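Local coordinates for protein mercuric reductase (Metallosphaera sedula, PDB 4YWO) that probably reduces mercuric ion to elemental mercury at the expense of NADPH, using bound FAD, and works as a homodimer, at residues T52-V56 against G57-S61; I301-A304 against G305-G309; I345-Q348 against P349-R353; V403-G407 against E408-E412. One frame throughout, in Å; residues are numbered along the deposited sequence.

Contacts 1 and 2 both hold FAD, but different parts of it. Contact 1 brings the cysteine pair against the flavin ring and also binds one phosphate. Contact 2 binds the other phosphate and a ribityl hydroxyl. Their centres are about 19 Å apart, with nearest atoms about 6 Å apart. Contacts 3 and 4 belong to the dimerisation domain and touch each other, with centres about 6 Å apart. They involve neighbouring strands 350-355 and 399-407. Contact 3 lies about 17 Å from contact 1, centre to centre, and its Phe-346 reaches the flavin pocket. Contacts 1 and 4 both touch the second subunit; at contact 1 its Phe-437 packs on the cysteines.

Contact 1 of 4, residues T52-V56 against G57-S61; sequences TCVNV and GCVPS. With FAD (flavin-adenine dinucleotide), chain B.
Val-54 CG2 and Val-59 CG2 meet at 4.4 Å on the apolar side of this helix-to-helix junction. The ring of Pro-60 lies against the backbone of the first helix, with CD 3.4 Å from Val-54 O. The two cysteines come next. With chi1 at 177°, Cys-53 turns its sulfur away from its own N and toward Cys-58 SG, 2.9 Å from Cys-53 SG. These two residues are the disulfide pair of the protein. The separation is longer than a disulfide yet short for unbonded sulfurs, perhaps a partly reduced or mixed state. Cys-58 SG also sits 3.2 Å from FAD C10, against the flavin ring. Phe-437 of the second subunit packs on both cysteines.

The polar edge is mostly backbone. Val-59 N donates to Cys-53 O over 3.1 Å, nearly straight at 173°, and ties the second helix to the first. Ser-61 OG bonds Gly-57 O from above the carbonyl plane. Further out, Thr-52 grips one phosphate twice: N to FAD O1A and OG1 to FAD O2A, the latter at 3.1 Å. The sequence Cys-Val-Asn-Val-Gly-Cys beside the flavin is the redox-active motif of the pyridine nucleotide-disulfide oxidoreductases.

Contact 2 of 4, residues I301-A304 against G305-G309; sequences IYAA and GDVLG. With FAD (flavin-adenine dinucleotide), chain B.
Ala-303 and Leu-308 make the main apolar touch here, with Ala-303 CB 3.6 Å from Leu-308 CD2. The other branch of the leucine, CD1, lies beside the backbone of Ala-304. Val-307 adds a looser contact, its CG1 4.4 Å from Ala-303 CB. That methyl sits between the backbone N and the carbonyl carbon (chi1 74°), which turns it back toward the end of the strand.

Backbone bonds shape the turn itself. Leu-308 N donates to Gly-305 O at 3.0 Å, and Gly-309 N to Asp-306 O. These close a short 3-10 segment soon after the strand. No direct hydrogen bond joins the two halves. A water does so instead: it donates to Ala-304 O at 2.8 Å and accepts from Val-307 N at 3.1 Å. Its second proton goes to FAD O2P.

The cofactor bonds centre on Asp-306. Its backbone N donates to FAD O2P at 3.0 Å with an angle of 161°. Its OD1 accepts from the ribityl hydroxyl FAD O3' at 2.6 Å. OD2 is held by Ser-146, so both carboxylate oxygens have partners and the group is fixed against the ribityl chain. Gly-305 passes close to the same phosphate, with CA 3.3 Å from FAD O2P. An edge strand of the parallel sheet followed by Gly-Asp at the cofactor is the second FAD-binding motif of the glutathione reductase family.

Contact 3 of 4, residues I345-Q348 against P349-R353; sequences IFTQ and PNLAR. With GOL (glycerol), chain D.
Ile-345 and Leu-351 form an antiparallel hydrogen-bonded pair, with Ile-345 N to Leu-351 O at 2.8 Å and Leu-351 N to Ile-345 O at 3.1 Å. Between the paired residues the chain turns tightly through a cis peptide from Gln-348 to Pro-349. Thr-347 OG1 closes this turn on Pro-349 O at 2.9 Å. Its chi1 of 50° puts the hydroxyl between the backbone N and the carbonyl carbon, which points it at Pro-349 O. Leu-351 CD1 packs against that hydroxyl and, at 3.9 Å, on Ile-345 CB.

On the other side of the turn Asn-350 reaches back. Its ND2 donates to Thr-347 O at 2.8 Å, almost straight onto the carbonyl. Thr-347 O lies only 7° out of the Asn-350 amide plane. Asn-350 ND2 also bonds O1 of a glycerol, probably from the crystallisation liquor, at 3.1 Å and, weakly, its O2. Glycerol O2 in turn donates to Phe-346 O at 2.9 Å and lies at the edge of the Phe-346 ring. Asn-350 OD1 takes the backbone N of Ala-411. The carboxamide is thus bonded at both ends. Its rotation is fixed, and it links the cis-proline turn to segment 408-412.

Contact 4 of 4, residues V403-G407 against E408-E412; sequences VHAVG and ENVAE
A type II beta turn from Gly-407 to Val-410 ends strand 399-407 and leads the chain toward helix 414-422. Its closing bond, Val-410 N to Gly-407 O, is weak: the distance is 3.4 Å, though the angle of 163° is good. Asn-409 has positive backbone angles (phi 57°), as expected at the third position of such a turn.

The side chain of Val-410 does most of the touching. Its CG1 lies 3.6 Å from Gly-407 C, and its CG2 lies 3.5 Å from Gly-407 O. The valine thus straddles the glycine carbonyl with both branches. A chi1 of -63° places CG1 anti to the carbonyl carbon of Val-410 and CG2 between its N and C. From there Val-410 CG2 also reaches back along the strand, 3.9 Å from Ala-405 O and 4.3 Å from Ala-405 CB. Beyond the turn, Glu-412 N bonds Asn-409 O at 3.0 Å.

The acidic ends are held from outside: Glu-408 bonds Ser-386 through OE2 and Gln-348 of the cis-proline turn through OE1, while both carboxylate oxygens of Glu-412 accept from the backbone N atoms of Ala-441 and Ile-440 of the second subunit. Strand 399-407 itself runs antiparallel between strands 350-355 and 390-396, with Val-410 lying over the first of these, on Asn-350 and Ala-352, and Val-406 packing on helix 215-227.

Contact 1 of 4, residues T52-V56 against G57-S61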
loop_
_atom_site.group_PDB
_atom_site.type_symbol
_atom_site.label_atom_id
_atom_site.label_comp_id
_atom_site.label_asym_id
_atom_site.label_seq_id
_atom_site.Cartn_x
_atom_site.Cartn_y
_atom_site.Cartn_z
ATOM N N THR A 52 10.480 23.724 -1.483
ATOM C CA THR A 52 11.282 22.763 -0.815
ATOM C C THR A 52 11.106 21.345 -1.320
ATOM O O THR A 52 12.119 20.650 -1.493
ATOM C CB THR A 52 10.950 22.793 0.694
ATOM O OG1 THR A 52 11.370 24.107 1.203
ATOM C CG2 THR A 52 11.674 21.706 1.463
ATOM N N CYS A 53 9.858 20.914 -1.475
ATOM C CA CYS A 53 9.536 19.519 -1.749
ATOM C C CYS A 53 10.303 18.951 -2.932
ATOM O O CYS A 53 11.002 17.947 -2.806
ATOM C CB CYS A 53 8.031 19.357 -1.977
ATOM S SG CYS A 53 7.517 17.678 -2.410
ATOM N N VAL A 54 10.161 19.594 -4.085
ATOM C CA VAL A 54 10.758 19.079 -5.305
ATOM C C VAL A 54 12.241 19.251 -5.338
ATOM O O VAL A 54 12.973 18.474 -5.936
ATOM C CB VAL A 54 10.018 19.605 -6.570
ATOM C CG1 VAL A 54 10.328 21.062 -6.861
ATOM C CG2 VAL A 54 10.372 18.769 -7.765
ATOM N N ASN A 55 12.750 20.332 -4.748
ATOM C CA ASN A 55 14.160 20.710 -4.916
ATOM C C ASN A 55 15.092 20.202 -3.897
ATOM O O ASN A 55 16.224 19.739 -4.243
ATOM C CB ASN A 55 14.245 22.259 -4.943
ATOM C CG ASN A 55 13.600 22.819 -6.190
ATOM O OD1 ASN A 55 13.988 22.496 -7.297
ATOM N ND2 ASN A 55 12.578 23.637 -6.014
ATOM N N VAL A 56 14.721 20.219 -2.629
ATOM C CA VAL A 56 15.608 19.833 -1.533
ATOM C C VAL A 56 14.904 19.081 -0.436
ATOM O O VAL A 56 15.415 18.948 0.705
ATOM C CB VAL A 56 16.327 21.028 -0.838
ATOM C CG1 VAL A 56 17.362 21.641 -1.758
ATOM C CG2 VAL A 56 15.290 22.035 -0.360
ATOM N N GLY A 57 13.790 18.473 -0.770
ATOM C CA GLY A 57 12.957 17.868 0.235
ATOM C C GLY A 57 12.521 16.465 -0.196
ATOM O O GLY A 57 13.455 15.651 -0.399
ATOM N N CYS A 58 11.217 16.215 -0.253
ATOM C CA CYS A 58 10.661 14.883 -0.403
ATOM C C CYS A 58 11.150 14.167 -1.646
ATOM O O CYS A 58 11.414 12.965 -1.604
ATOM C CB CYS A 58 9.131 14.943 -0.407
ATOM S SG CYS A 58 8.445 16.527 0.131
ATOM N N VAL A 59 11.265 14.884 -2.757
ATOM C CA VAL A 59 11.632 14.181 -4.001
ATOM C C VAL A 59 13.097 13.685 -4.019
ATOM O O VAL A 59 13.348 12.474 -4.181
ATOM C CB VAL A 59 11.298 15.024 -5.235
ATOM C CG1 VAL A 59 11.886 14.441 -6.456
ATOM C CG2 VAL A 59 9.791 15.164 -5.298
ATOM N N PRO A 60 14.106 14.570 -3.760
ATOM C CA PRO A 60 15.459 14.054 -3.791
ATOM C C PRO A 60 15.757 13.077 -2.596
ATOM O O PRO A 60 16.536 12.098 -2.777
ATOM C CB PRO A 60 16.321 15.329 -3.590
ATOM C CG PRO A 60 15.324 16.361 -3.167
ATOM C CD PRO A 60 14.076 16.054 -3.759
ATOM N N SER A 61 15.077 13.266 -1.456
ATOM C CA SER A 61 15.338 12.436 -0.274
ATOM C C SER A 61 14.788 10.982 -0.520
ATOM O O SER A 61 15.510 9.965 -0.288
ATOM C CB SER A 61 14.897 13.013 1.007
ATOM O OG SER A 61 13.542 13.238 1.025
HETATM P PA FAD B . 7.905 26.138 0.745
HETATM O O1A FAD B . 7.759 25.165 -0.401
HETATM O O2A FAD B . 9.261 26.366 1.371
HETATM O O5B FAD B . 7.323 27.563 0.273
HETATM C C5B FAD B . 8.087 28.753 0.453
HETATM C C4B FAD B . 8.501 29.300 -0.908
HETATM O O4B FAD B . 8.113 30.672 -1.015
HETATM C C3B FAD B . 10.008 29.225 -1.096
HETATM O O3B FAD B . 10.321 28.412 -2.231
HETATM C C2B FAD B . 10.477 30.647 -1.330
HETATM O O2B FAD B . 11.095 30.754 -2.616
HETATM C C1B FAD B . 9.234 31.522 -1.275
HETATM N N9A FAD B . 9.372 32.519 -0.184
HETATM C C8A FAD B . 9.689 32.247 1.095
HETATM N N7A FAD B . 9.734 33.381 1.841
HETATM C C5A FAD B . 9.440 34.411 1.026
HETATM C C6A FAD B . 9.312 35.881 1.167
HETATM N N6A FAD B . 9.514 36.491 2.360
HETATM N N1A FAD B . 8.988 36.593 0.064
HETATM C C2A FAD B . 8.784 35.998 -1.127
HETATM N N3A FAD B . 8.883 34.671 -1.326
HETATM C C4A FAD B . 9.202 33.838 -0.307
HETATM N N1 FAD B . 6.897 16.223 3.278
HETATM C C2 FAD B . 6.186 15.128 2.907
HETATM O O2 FAD B . 4.938 15.188 2.927
HETATM N N3 FAD B . 6.770 13.980 2.519
HETATM C C4 FAD B . 8.100 13.835 2.471
HETATM O O4 FAD B . 8.612 12.754 2.106
HETATM C C4X FAD B . 8.951 14.985 2.861
HETATM N N5 FAD B . 10.300 14.920 2.840
HETATM C C5X FAD B . 11.050 15.987 3.202
HETATM C C6 FAD B . 12.437 15.897 3.172
HETATM C C7 FAD B . 13.214 16.989 3.542
HETATM C C7M FAD B . 14.716 16.888 3.510
HETATM C C8 FAD B . 12.564 18.255 3.971
HETATM C C8M FAD B . 13.409 19.436 4.371
HETATM C C9 FAD B . 11.178 18.350 4.002
HETATM C C9A FAD B . 10.401 17.259 3.632
HETATM N N10 FAD B . 8.995 17.347 3.661
HETATM C C10 FAD B . 8.246 16.218 3.278
HETATM C "C1'" FAD B . 8.328 18.582 4.078
HETATM C "C2'" FAD B . 7.819 19.326 2.849
HETATM O "O2'" FAD B . 8.887 19.478 1.907
HETATM C "C3'" FAD B . 7.276 20.699 3.228
HETATM O "O3'" FAD B . 6.321 20.560 4.285
HETATM C "C4'" FAD B . 6.615 21.373 2.031
HETATM O "O4'" FAD B . 7.609 21.686 1.050
HETATM C "C5'" FAD B . 5.896 22.649 2.452
HETATM O "O5'" FAD B . 5.779 23.521 1.329
HETATM P P FAD B . 5.442 25.081 1.538
HETATM O O1P FAD B . 5.007 25.651 0.208
HETATM O O2P FAD B . 4.545 25.214 2.744
HETATM O O3P FAD B . 6.879 25.704 1.907
#

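Contact 2 of 4, residues I301-A304 against G305-G309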
loop_
_atom_site.group_PDB
_atom_site.type_symbol
_atom_site.label_atom_id
_atom_site.label_comp_id
_atom_site.label_asym_id
_atom_site.label_seq_id
_atom_site.Cartn_x
_atom_site.Cartn_y
_atom_site.Cartn_z
ATOM N N ILE A 301 -6.112 38.370 5.107
ATOM C CA ILE A 301 -4.789 37.637 4.972
ATOM C C ILE A 301 -5.016 36.246 5.584
ATOM O O ILE A 301 -5.411 36.091 6.756
ATOM C CB ILE A 301 -3.636 38.366 5.612
ATOM C CG1 ILE A 301 -3.503 39.721 4.963
ATOM C CG2 ILE A 301 -2.343 37.543 5.497
ATOM C CD1 ILE A 301 -2.359 40.556 5.499
ATOM N N TYR A 302 -4.679 35.246 4.741
ATOM C CA TYR A 302 -4.731 33.828 5.133
ATOM C C TYR A 302 -3.286 33.316 5.004
ATOM O O TYR A 302 -2.381 33.973 4.430
ATOM C CB TYR A 302 -5.624 33.137 4.151
ATOM C CG TYR A 302 -7.088 33.479 4.307
ATOM C CD1 TYR A 302 -7.558 34.657 3.778
ATOM C CD2 TYR A 302 -7.978 32.575 4.821
ATOM C CE1 TYR A 302 -8.895 34.988 3.908
ATOM C CE2 TYR A 302 -9.323 32.899 4.978
ATOM C CZ TYR A 302 -9.762 34.061 4.457
ATOM O OH TYR A 302 -11.083 34.497 4.509
ATOM N N ALA A 303 -3.054 32.114 5.561
ATOM C CA ALA A 303 -1.692 31.538 5.498
ATOM C C ALA A 303 -1.812 29.991 5.351
ATOM O O ALA A 303 -2.819 29.424 5.733
ATOM C CB ALA A 303 -0.892 31.895 6.659
ATOM N N ALA A 304 -0.786 29.363 4.812
ATOM C CA ALA A 304 -0.894 27.920 4.465
ATOM C C ALA A 304 0.509 27.356 4.435
ATOM O O ALA A 304 1.472 28.049 4.028
ATOM C CB ALA A 304 -1.539 27.765 3.141
ATOM N N GLY A 305 0.619 26.070 4.808
ATOM C CA GLY A 305 1.886 25.380 4.703
ATOM C C GLY A 305 2.762 25.454 5.912
ATOM O O GLY A 305 2.359 25.662 7.082
ATOM N N ASP A 306 4.093 25.238 5.697
ATOM C CA ASP A 306 4.987 25.135 6.792
ATOM C C ASP A 306 5.114 26.425 7.583
ATOM O O ASP A 306 5.479 26.367 8.770
ATOM C CB ASP A 306 6.427 24.857 6.288
ATOM C CG ASP A 306 6.683 23.488 5.777
ATOM O OD1 ASP A 306 5.775 22.657 5.769
ATOM O OD2 ASP A 306 7.905 23.263 5.398
ATOM N N VAL A 307 4.755 27.520 6.953
ATOM C CA VAL A 307 4.848 28.872 7.663
ATOM C C VAL A 307 3.880 28.904 8.870
ATOM O O VAL A 307 4.038 29.711 9.797
ATOM C CB VAL A 307 4.567 30.027 6.725
ATOM C CG1 VAL A 307 3.106 30.178 6.369
ATOM C CG2 VAL A 307 5.069 31.386 7.331
ATOM N N LEU A 308 2.908 27.974 8.908
ATOM C CA LEU A 308 2.004 27.880 10.123
ATOM C C LEU A 308 2.688 27.284 11.346
ATOM O O LEU A 308 2.199 27.399 12.477
ATOM C CB LEU A 308 0.749 27.084 9.750
ATOM C CG LEU A 308 -0.021 27.639 8.637
ATOM C CD1 LEU A 308 -1.251 26.824 8.258
ATOM C CD2 LEU A 308 -0.533 29.066 8.836
ATOM N N GLY A 309 3.816 26.609 11.179
ATOM C CA GLY A 309 4.504 26.069 12.334
ATOM C C GLY A 309 3.874 24.811 12.910
ATOM O O GLY A 309 4.166 24.453 14.048
HETATM P PA FAD B . 7.905 26.138 0.745
HETATM O O1A FAD B . 7.759 25.165 -0.401
HETATM O O2A FAD B . 9.261 26.366 1.371
HETATM O O5B FAD B . 7.323 27.563 0.273
HETATM C C5B FAD B . 8.087 28.753 0.453
HETATM C C4B FAD B . 8.501 29.300 -0.908
HETATM O O4B FAD B . 8.113 30.672 -1.015
HETATM C C3B FAD B . 10.008 29.225 -1.096
HETATM O O3B FAD B . 10.321 28.412 -2.231
HETATM C C2B FAD B . 10.477 30.647 -1.330
HETATM O O2B FAD B . 11.095 30.754 -2.616
HETATM C C1B FAD B . 9.234 31.522 -1.275
HETATM N N9A FAD B . 9.372 32.519 -0.184
HETATM C C8A FAD B . 9.689 32.247 1.095
HETATM N N7A FAD B . 9.734 33.381 1.841
HETATM C C5A FAD B . 9.440 34.411 1.026
HETATM C C6A FAD B . 9.312 35.881 1.167
HETATM N N6A FAD B . 9.514 36.491 2.360
HETATM N N1A FAD B . 8.988 36.593 0.064
HETATM C C2A FAD B . 8.784 35.998 -1.127
HETATM N N3A FAD B . 8.883 34.671 -1.326
HETATM C C4A FAD B . 9.202 33.838 -0.307
HETATM N N1 FAD B . 6.897 16.223 3.278
HETATM C C2 FAD B . 6.186 15.128 2.907
HETATM O O2 FAD B . 4.938 15.188 2.927
HETATM N N3 FAD B . 6.770 13.980 2.519
HETATM C C4 FAD B . 8.100 13.835 2.471
HETATM O O4 FAD B . 8.612 12.754 2.106
HETATM C C4X FAD B . 8.951 14.985 2.861
HETATM N N5 FAD B . 10.300 14.920 2.840
HETATM C C5X FAD B . 11.050 15.987 3.202
HETATM C C6 FAD B . 12.437 15.897 3.172
HETATM C C7 FAD B . 13.214 16.989 3.542
HETATM C C7M FAD B . 14.716 16.888 3.510
HETATM C C8 FAD B . 12.564 18.255 3.971
HETATM C C8M FAD B . 13.409 19.436 4.371
HETATM C C9 FAD B . 11.178 18.350 4.002
HETATM C C9A FAD B . 10.401 17.259 3.632
HETATM N N10 FAD B . 8.995 17.347 3.661
HETATM C C10 FAD B . 8.246 16.218 3.278
HETATM C "C1'" FAD B . 8.328 18.582 4.078
HETATM C "C2'" FAD B . 7.819 19.326 2.849
HETATM O "O2'" FAD B . 8.887 19.478 1.907
HETATM C "C3'" FAD B . 7.276 20.699 3.228
HETATM O "O3'" FAD B . 6.321 20.560 4.285
HETATM C "C4'" FAD B . 6.615 21.373 2.031
HETATM O "O4'" FAD B . 7.609 21.686 1.050
HETATM C "C5'" FAD B . 5.896 22.649 2.452
HETATM O "O5'" FAD B . 5.779 23.521 1.329
HETATM P P FAD B . 5.442 25.081 1.538
HETATM O O1P FAD B . 5.007 25.651 0.208
HETATM O O2P FAD B . 4.545 25.214 2.744
HETATM O O3P FAD B . 6.879 25.704 1.907
HETATM O O HOH W 1 4.223 27.817 3.964
#

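Contact 3 of 4, residues I345-Q348 against P349-R353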
loop_
_atom_site.group_PDB
_atom_site.type_symbol
_atom_site.label_atom_id
_atom_site.label_comp_id
_atom_site.label_asym_id
_atom_site.label_seq_id
_atom_site.Cartn_x
_atom_site.Cartn_y
_atom_site.Cartn_z
ATOM N N ILE A 345 7.522 8.232 7.815
ATOM C CA ILE A 345 9.017 8.199 7.792
ATOM C C ILE A 345 9.409 7.134 6.847
ATOM O O ILE A 345 9.114 5.930 7.037
ATOM C CB ILE A 345 9.553 8.002 9.226
ATOM C CG1 ILE A 345 9.114 9.072 10.145
ATOM C CG2 ILE A 345 11.096 7.965 9.173
ATOM C CD1 ILE A 345 9.461 8.889 11.608
ATOM N N PHE A 346 10.106 7.458 5.770
ATOM C CA PHE A 346 10.359 6.565 4.645
ATOM C C PHE A 346 11.695 5.792 4.785
ATOM O O PHE A 346 12.293 5.430 3.794
ATOM C CB PHE A 346 10.330 7.336 3.345
ATOM C CG PHE A 346 8.966 7.788 2.899
ATOM C CD1 PHE A 346 8.143 6.899 2.147
ATOM C CD2 PHE A 346 8.466 9.041 3.136
ATOM C CE1 PHE A 346 6.862 7.277 1.750
ATOM C CE2 PHE A 346 7.201 9.398 2.671
ATOM C CZ PHE A 346 6.445 8.512 1.941
ATOM N N THR A 347 12.137 5.515 6.028
ATOM C CA THR A 347 13.041 4.463 6.220
ATOM C C THR A 347 12.459 3.130 5.674
ATOM O O THR A 347 11.312 3.041 5.407
ATOM C CB THR A 347 13.348 4.282 7.702
ATOM O OG1 THR A 347 12.133 4.217 8.488
ATOM C CG2 THR A 347 14.165 5.491 8.265
ATOM N N GLN A 348 13.317 2.142 5.632
ATOM C CA GLN A 348 12.893 0.752 5.380
ATOM C C GLN A 348 13.172 0.019 6.666
ATOM O O GLN A 348 14.341 -0.112 7.129
ATOM C CB GLN A 348 13.739 0.143 4.312
ATOM C CG GLN A 348 13.323 -1.339 4.072
ATOM C CD GLN A 348 14.034 -1.963 2.962
ATOM O OE1 GLN A 348 15.264 -1.736 2.788
ATOM N NE2 GLN A 348 13.313 -2.797 2.150
ATOM N N PRO A 349 12.183 -0.599 7.300
ATOM C CA PRO A 349 10.718 -0.469 6.998
ATOM C C PRO A 349 10.223 0.921 7.327
ATOM O O PRO A 349 10.908 1.667 8.068
ATOM C CB PRO A 349 10.094 -1.497 7.884
ATOM C CG PRO A 349 10.950 -1.496 9.120
ATOM C CD PRO A 349 12.372 -1.381 8.543
ATOM N N ASN A 350 9.085 1.262 6.774
ATOM C CA ASN A 350 8.443 2.561 6.991
ATOM C C ASN A 350 7.818 2.665 8.404
ATOM O O ASN A 350 7.474 1.648 9.067
ATOM C CB ASN A 350 7.308 2.796 6.051
ATOM C CG ASN A 350 7.589 2.831 4.564
ATOM O OD1 ASN A 350 6.637 2.646 3.775
ATOM N ND2 ASN A 350 8.831 2.990 4.132
ATOM N N LEU A 351 7.723 3.909 8.884
ATOM C CA LEU A 351 6.902 4.202 10.092
ATOM C C LEU A 351 5.816 5.084 9.585
ATOM O O LEU A 351 6.094 6.077 8.844
ATOM C CB LEU A 351 7.676 4.929 11.189
ATOM C CG LEU A 351 8.917 4.151 11.720
ATOM C CD1 LEU A 351 10.110 4.595 10.956
ATOM C CD2 LEU A 351 9.081 4.363 13.228
ATOM N N ALA A 352 4.566 4.845 9.980
ATOM C CA ALA A 352 3.475 5.676 9.468
ATOM C C ALA A 352 2.474 5.960 10.586
ATOM O O ALA A 352 2.286 5.115 11.481
ATOM C CB ALA A 352 2.758 4.921 8.411
ATOM N N ARG A 353 1.808 7.083 10.524
ATOM C CA ARG A 353 0.802 7.408 11.511
ATOM C C ARG A 353 -0.268 8.313 10.904
ATOM O O ARG A 353 -0.058 9.025 9.921
ATOM C CB ARG A 353 1.472 8.159 12.653
ATOM C CG ARG A 353 2.080 9.462 12.311
ATOM C CD ARG A 353 2.731 10.210 13.449
ATOM N NE ARG A 353 1.757 10.666 14.385
ATOM C CZ ARG A 353 2.101 11.190 15.574
ATOM N NH1 ARG A 353 3.399 11.313 15.877
ATOM N NH2 ARG A 353 1.160 11.540 16.423
HETATM C C1 GOL D . 10.939 1.674 1.004
HETATM O O1 GOL D . 9.702 1.425 1.661
HETATM C C2 GOL D . 11.648 2.739 1.814
HETATM O O2 GOL D . 10.810 3.947 1.833
HETATM C C3 GOL D . 13.103 2.922 1.250
HETATM O O3 GOL D . 13.025 3.460 -0.127
#

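Contact 4 of 4, residues V403-G407 against E408-E412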
loop_
_atom_site.group_PDB
_atom_site.type_symbol
_atom_site.label_atom_id
_atom_site.label_comp_id
_atom_site.label_asym_id
_atom_site.label_seq_id
_atom_site.Cartn_x
_atom_site.Cartn_y
_atom_site.Cartn_z
ATOM N N VAL A 403 -4.287 5.428 13.761
ATOM C CA VAL A 403 -3.594 4.212 13.320
ATOM C C VAL A 403 -2.124 4.549 13.207
ATOM O O VAL A 403 -1.756 5.591 12.618
ATOM C CB VAL A 403 -4.145 3.668 11.973
ATOM C CG1 VAL A 403 -3.302 2.543 11.437
ATOM C CG2 VAL A 403 -5.619 3.352 12.015
ATOM N N HIS A 404 -1.257 3.676 13.745
ATOM C CA HIS A 404 0.158 3.854 13.790
ATOM C C HIS A 404 0.741 2.546 13.399
ATOM O O HIS A 404 0.366 1.511 13.887
ATOM C CB HIS A 404 0.597 4.253 15.216
ATOM C CG HIS A 404 -0.191 5.408 15.738
ATOM N ND1 HIS A 404 0.251 6.704 15.677
ATOM C CD2 HIS A 404 -1.451 5.473 16.229
ATOM C CE1 HIS A 404 -0.698 7.510 16.080
ATOM N NE2 HIS A 404 -1.777 6.781 16.342
ATOM N N ALA A 405 1.793 2.548 12.539
ATOM C CA ALA A 405 2.291 1.262 12.070
ATOM C C ALA A 405 3.782 1.377 11.687
ATOM O O ALA A 405 4.280 2.477 11.331
ATOM C CB ALA A 405 1.511 0.793 10.869
ATOM N N VAL A 406 4.484 0.257 11.806
ATOM C CA VAL A 406 5.868 0.109 11.342
ATOM C C VAL A 406 5.842 -1.212 10.567
ATOM O O VAL A 406 5.439 -2.259 11.072
ATOM C CB VAL A 406 6.870 0.089 12.549
ATOM C CG1 VAL A 406 8.236 -0.278 11.996
ATOM C CG2 VAL A 406 6.828 1.387 13.285
ATOM N N GLY A 407 6.377 -1.183 9.338
ATOM C CA GLY A 407 6.469 -2.391 8.544
ATOM C C GLY A 407 6.755 -2.056 7.081
ATOM O O GLY A 407 6.866 -0.875 6.684
ATOM N N GLU A 408 6.921 -3.078 6.296
ATOM C CA GLU A 408 7.343 -2.905 4.907
ATOM C C GLU A 408 6.229 -2.194 4.110
ATOM O O GLU A 408 5.109 -2.693 3.986
ATOM C CB GLU A 408 7.565 -4.296 4.254
ATOM C CG GLU A 408 8.486 -4.218 3.078
ATOM C CD GLU A 408 9.935 -3.813 3.510
ATOM O OE1 GLU A 408 10.431 -3.065 2.693
ATOM O OE2 GLU A 408 10.502 -4.127 4.662
ATOM N N ASN A 409 6.549 -1.052 3.536
ATOM C CA ASN A 409 5.671 -0.294 2.690
ATOM C C ASN A 409 4.364 0.072 3.370
ATOM O O ASN A 409 3.369 0.289 2.706
ATOM C CB ASN A 409 5.344 -1.053 1.423
ATOM C CG ASN A 409 6.551 -1.320 0.550
ATOM O OD1 ASN A 409 6.648 -2.448 -0.038
ATOM N ND2 ASN A 409 7.406 -0.347 0.383
ATOM N N VAL A 410 4.382 0.251 4.725
ATOM C CA VAL A 410 3.134 0.692 5.386
ATOM C C VAL A 410 2.708 2.089 4.914
ATOM O O VAL A 410 1.585 2.480 5.152
ATOM C CB VAL A 410 3.169 0.493 6.902
ATOM C CG1 VAL A 410 3.281 -0.960 7.304
ATOM C CG2 VAL A 410 4.241 1.330 7.601
ATOM N N ALA A 411 3.608 2.860 4.318
ATOM C CA ALA A 411 3.172 4.101 3.734
ATOM C C ALA A 411 2.014 3.955 2.735
ATOM O O ALA A 411 1.183 4.875 2.646
ATOM C CB ALA A 411 4.308 4.747 2.991
ATOM N N GLU A 412 1.888 2.783 2.119
ATOM C CA GLU A 412 0.910 2.522 1.050
ATOM C C GLU A 412 -0.452 2.209 1.625
ATOM O O GLU A 412 -1.420 2.251 0.868
ATOM C CB GLU A 412 1.382 1.442 0.078
ATOM C CG GLU A 412 2.639 1.800 -0.688
ATOM C CD GLU A 412 2.504 3.029 -1.636
ATOM O OE1 GLU A 412 1.318 3.423 -1.819
ATOM O OE2 GLU A 412 3.533 3.667 -2.061
#